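Local coordinates for protein galactitol-1-phosphate 5-dehydrogenase (PDB 4UEJ) that catalyses the NAD-dependent, zinc-requiring oxidation of galactitol 1-phosphate to D-tagatose 6-phosphate in galactitol metabolism, at residues I19-I32 / G116-V128. Sequence-based numbering, arbitrary orientation.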
# COMPACT_ATOMS: atom_id res chain seq x y z
N ILE A 19 40.03 12.51 20.01
CA ILE A 19 38.69 12.71 20.56
C ILE A 19 38.07 13.94 19.91
O ILE A 19 38.70 15.00 19.88
CB ILE A 19 38.70 12.92 22.08
CG1 ILE A 19 39.66 11.94 22.76
CG2 ILE A 19 37.30 12.79 22.65
CD1 ILE A 19 39.13 10.57 22.89
N PRO A 20 36.84 13.82 19.38
CA PRO A 20 36.19 14.99 18.80
C PRO A 20 35.83 16.02 19.85
O PRO A 20 35.49 15.66 20.98
CB PRO A 20 34.93 14.41 18.14
CG PRO A 20 34.68 13.12 18.87
CD PRO A 20 36.04 12.59 19.22
N GLU A 21 35.90 17.30 19.50
CA GLU A 21 35.58 18.36 20.44
C GLU A 21 34.20 18.94 20.16
O GLU A 21 33.70 18.87 19.05
CB GLU A 21 36.64 19.47 20.38
CG GLU A 21 38.04 19.01 20.77
CD GLU A 21 38.14 18.54 22.22
OE1 GLU A 21 37.37 19.04 23.07
OE2 GLU A 21 38.97 17.65 22.50
N ILE A 22 33.59 19.49 21.20
CA ILE A 22 32.33 20.19 21.05
C ILE A 22 32.61 21.51 20.35
O ILE A 22 33.47 22.27 20.79
CB ILE A 22 31.65 20.44 22.41
CG1 ILE A 22 31.20 19.11 23.02
CG2 ILE A 22 30.48 21.40 22.27
CD1 ILE A 22 30.63 19.24 24.41
N LYS A 23 31.89 21.77 19.26
CA LYS A 23 32.16 22.96 18.46
C LYS A 23 31.01 23.97 18.46
O LYS A 23 31.19 25.12 18.04
CB LYS A 23 32.49 22.56 17.02
CG LYS A 23 33.89 21.97 16.88
CD LYS A 23 34.17 21.49 15.47
CE LYS A 23 35.61 21.04 15.33
NZ LYS A 23 35.91 20.57 13.95
N HIS A 24 29.86 23.55 18.97
CA HIS A 24 28.66 24.39 18.99
C HIS A 24 27.91 24.28 20.30
O HIS A 24 27.94 23.23 20.97
CB HIS A 24 27.73 24.02 17.83
CG HIS A 24 28.32 24.27 16.48
ND1 HIS A 24 28.96 23.29 15.76
CD2 HIS A 24 28.39 25.40 15.74
CE1 HIS A 24 29.39 23.81 14.62
NE2 HIS A 24 29.06 25.08 14.58
N GLN A 25 27.20 25.34 20.66
CA GLN A 25 26.59 25.43 21.98
C GLN A 25 25.53 24.36 22.20
O GLN A 25 25.23 24.02 23.34
CB GLN A 25 25.98 26.81 22.20
CG GLN A 25 24.78 27.12 21.33
CD GLN A 25 24.18 28.47 21.64
OE1 GLN A 25 24.57 29.12 22.62
NE2 GLN A 25 23.23 28.91 20.83
N ASP A 26 24.98 23.82 21.11
CA ASP A 26 23.90 22.85 21.21
C ASP A 26 24.37 21.41 20.99
O ASP A 26 23.55 20.53 20.72
CB ASP A 26 22.77 23.22 20.23
CG ASP A 26 23.18 23.09 18.76
OD1 ASP A 26 24.39 23.10 18.45
OD2 ASP A 26 22.27 23.01 17.91
N GLU A 27 25.67 21.18 21.11
CA GLU A 27 26.19 19.83 20.97
C GLU A 27 26.51 19.18 22.31
O GLU A 27 26.66 19.86 23.33
CB GLU A 27 27.45 19.83 20.10
CG GLU A 27 27.17 20.12 18.65
CD GLU A 27 28.42 20.17 17.81
OE1 GLU A 27 29.52 20.43 18.36
OE2 GLU A 27 28.32 19.92 16.60
N VAL A 28 26.60 17.85 22.31
CA VAL A 28 27.09 17.10 23.46
C VAL A 28 28.13 16.09 22.99
O VAL A 28 28.17 15.73 21.81
CB VAL A 28 25.96 16.34 24.19
CG1 VAL A 28 24.88 17.30 24.66
CG2 VAL A 28 25.37 15.28 23.27
N ARG A 29 28.97 15.62 23.91
CA ARG A 29 29.85 14.51 23.58
C ARG A 29 29.44 13.29 24.38
O ARG A 29 29.18 13.38 25.58
CB ARG A 29 31.32 14.84 23.86
CG ARG A 29 32.26 13.71 23.46
CD ARG A 29 33.72 14.15 23.34
NE ARG A 29 34.23 14.71 24.59
CZ ARG A 29 34.73 15.93 24.71
NH1 ARG A 29 34.78 16.73 23.65
NH2 ARG A 29 35.18 16.36 25.88
N VAL A 30 29.37 12.16 23.70
CA VAL A 30 28.98 10.92 24.34
C VAL A 30 30.13 9.93 24.41
O VAL A 30 30.78 9.65 23.41
CB VAL A 30 27.80 10.25 23.60
CG1 VAL A 30 27.37 8.99 24.33
CG2 VAL A 30 26.63 11.23 23.47
N LYS A 31 30.39 9.40 25.60
CA LYS A 31 31.30 8.28 25.73
C LYS A 31 30.49 7.02 25.51
O LYS A 31 29.60 6.70 26.29
CB LYS A 31 31.98 8.28 27.09
CG LYS A 31 32.97 7.16 27.27
CD LYS A 31 33.64 7.26 28.64
CE LYS A 31 34.29 5.95 29.04
NZ LYS A 31 34.94 6.04 30.38
N ILE A 32 30.79 6.31 24.42
CA ILE A 32 29.94 5.21 23.97
C ILE A 32 30.16 3.93 24.78
O ILE A 32 31.30 3.48 24.97
CB ILE A 32 30.16 4.96 22.47
CG1 ILE A 32 29.70 6.19 21.69
CG2 ILE A 32 29.39 3.74 22.00
CD1 ILE A 32 29.97 6.14 20.21
N GLY A 116 28.61 5.67 15.60
CA GLY A 116 28.93 5.24 16.95
C GLY A 116 29.81 4.02 17.17
O GLY A 116 29.91 3.54 18.30
N PHE A 117 30.45 3.52 16.13
CA PHE A 117 31.49 2.50 16.31
C PHE A 117 32.78 3.21 16.69
O PHE A 117 33.78 3.18 15.95
CB PHE A 117 31.67 1.64 15.06
CG PHE A 117 30.46 0.82 14.73
CD1 PHE A 117 29.56 0.47 15.72
CD2 PHE A 117 30.22 0.40 13.43
CE1 PHE A 117 28.43 -0.28 15.41
CE2 PHE A 117 29.09 -0.35 13.12
CZ PHE A 117 28.20 -0.69 14.11
N ALA A 118 32.75 3.86 17.85
CA ALA A 118 33.82 4.73 18.31
C ALA A 118 33.76 4.87 19.82
O ALA A 118 32.73 4.61 20.42
CB ALA A 118 33.72 6.09 17.64
N GLU A 119 34.86 5.30 20.45
CA GLU A 119 34.86 5.50 21.90
C GLU A 119 34.08 6.74 22.30
O GLU A 119 33.42 6.76 23.34
CB GLU A 119 36.28 5.60 22.43
CG GLU A 119 37.05 4.31 22.40
CD GLU A 119 38.42 4.47 23.01
OE1 GLU A 119 38.50 4.60 24.25
OE2 GLU A 119 39.41 4.50 22.25
N TYR A 120 34.18 7.78 21.48
CA TYR A 120 33.46 9.02 21.72
C TYR A 120 32.85 9.55 20.44
O TYR A 120 33.35 9.30 19.34
CB TYR A 120 34.39 10.10 22.29
CG TYR A 120 35.01 9.77 23.62
CD1 TYR A 120 36.17 9.03 23.70
CD2 TYR A 120 34.45 10.24 24.81
CE1 TYR A 120 36.76 8.73 24.91
CE2 TYR A 120 35.04 9.94 26.04
CZ TYR A 120 36.19 9.19 26.08
OH TYR A 120 36.79 8.89 27.29
N ILE A 121 31.76 10.29 20.58
CA ILE A 121 31.18 10.97 19.44
C ILE A 121 30.59 12.32 19.87
O ILE A 121 30.12 12.46 20.99
CB ILE A 121 30.10 10.09 18.76
CG1 ILE A 121 29.69 10.69 17.41
CG2 ILE A 121 28.90 9.86 19.70
CD1 ILE A 121 28.71 9.82 16.62
N VAL A 122 30.66 13.31 18.99
CA VAL A 122 29.99 14.57 19.24
C VAL A 122 28.74 14.65 18.35
O VAL A 122 28.82 14.39 17.15
CB VAL A 122 30.92 15.76 18.97
CG1 VAL A 122 30.14 17.06 18.96
CG2 VAL A 122 32.02 15.80 20.03
N VAL A 123 27.60 14.97 18.95
CA VAL A 123 26.33 15.07 18.23
C VAL A 123 25.50 16.24 18.77
O VAL A 123 25.85 16.82 19.80
CB VAL A 123 25.48 13.78 18.35
CG1 VAL A 123 26.26 12.56 17.84
CG2 VAL A 123 25.03 13.56 19.78
N LYS A 124 24.41 16.57 18.09
CA LYS A 124 23.50 17.60 18.59
C LYS A 124 22.73 17.09 19.80
O LYS A 124 22.49 15.89 19.93
CB LYS A 124 22.51 18.05 17.51
CG LYS A 124 23.16 18.47 16.21
CD LYS A 124 24.22 19.52 16.41
CE LYS A 124 24.82 19.89 15.07
NZ LYS A 124 25.94 20.87 15.17
N ARG A 125 22.36 18.00 20.69
CA ARG A 125 21.44 17.68 21.79
C ARG A 125 20.23 16.90 21.29
O ARG A 125 19.78 15.94 21.93
CB ARG A 125 20.98 18.96 22.50
CG ARG A 125 19.82 18.77 23.47
CD ARG A 125 20.19 17.83 24.60
NE ARG A 125 19.06 17.57 25.50
CZ ARG A 125 18.22 16.54 25.37
NH1 ARG A 125 18.35 15.68 24.38
NH2 ARG A 125 17.23 16.39 26.24
N LYS A 126 19.71 17.29 20.13
CA LYS A 126 18.52 16.64 19.59
C LYS A 126 18.81 15.23 19.10
O LYS A 126 17.88 14.50 18.75
CB LYS A 126 17.93 17.49 18.47
CG LYS A 126 17.17 18.71 18.99
CD LYS A 126 16.35 19.38 17.91
CE LYS A 126 15.12 20.06 18.49
NZ LYS A 126 15.48 21.00 19.59
N ASN A 127 20.08 14.85 19.08
CA ASN A 127 20.49 13.50 18.68
C ASN A 127 20.74 12.56 19.86
O ASN A 127 21.31 11.49 19.69
CB ASN A 127 21.76 13.53 17.82
CG ASN A 127 21.53 14.15 16.46
OD1 ASN A 127 22.28 15.05 16.05
ND2 ASN A 127 20.52 13.66 15.74
N VAL A 128 20.36 12.96 21.07
CA VAL A 128 20.41 12.03 22.19
C VAL A 128 19.09 12.01 22.94
O VAL A 128 18.36 13.01 22.96
CB VAL A 128 21.55 12.34 23.18
CG1 VAL A 128 22.91 12.17 22.52
CG2 VAL A 128 21.40 13.74 23.74
O HOH W 1 33.92 4.63 25.05
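Gly116 O and Ala118 O each lie 3.2 Å from Ile32 CD1; Gly116 adds no side chain where that methyl lies. Glu119 O accepts from Ile32 N (2.9 Å), and a water bridges the carbonyls of these two residues. From Tyr120 to Lys124 the chain runs antiparallel to strand 27-32. The phenol ring lies between Ile19, whose CD1 comes to 3.4 Å from Tyr120 CD1, and Lys31, whose methylenes follow CD2 and CE2 to the hydroxyl; a broad ring ending in a polar group fits this partly exposed site. Ile121, on the other face, is bonded to Val30 in both directions through the backbone, while its CG2 packs on Val30 CB and Ile32 CD1. Val122 splits its branches: CG2 reaches Pro20 CB (3.7 Å), and CG1, anti to the backbone N (chi1 169°), meets Glu27 OE1. Val123 pairs with Val28, the N of Val28 approaching Val123 O almost head-on at 2.8 Å, and their CG2 methyls touch. Lys124 is long enough to bend back at chi2 (-53°), bringing NZ to 2.9 Å from Glu27 OE2, a salt bridge from the anti side, 31° out of the carboxylate plane. Glu27 OE1 meanwhile takes the N of Lys23, just before the type I turn His24 to Glu27, and weakly that of His24. With Glu27 cut back to an alanine, the Lys124 ammonium would probably lose its carboxylate and the amides of Lys23 and His24 their acceptor. Arg125 N closes the pairing on Asp26 O. Val128 CG1 packs against Val28 and Val30, compact branched residues that with Ile121 and Val123 fill the buried face. Within the GroES-like domain, strand 27-36 pairs antiparallel with 120-124, 341-344 and 60-68, whose Asp66 forms a salt bridge with Arg29, while strand 128-130 continues the sheet against 80-83.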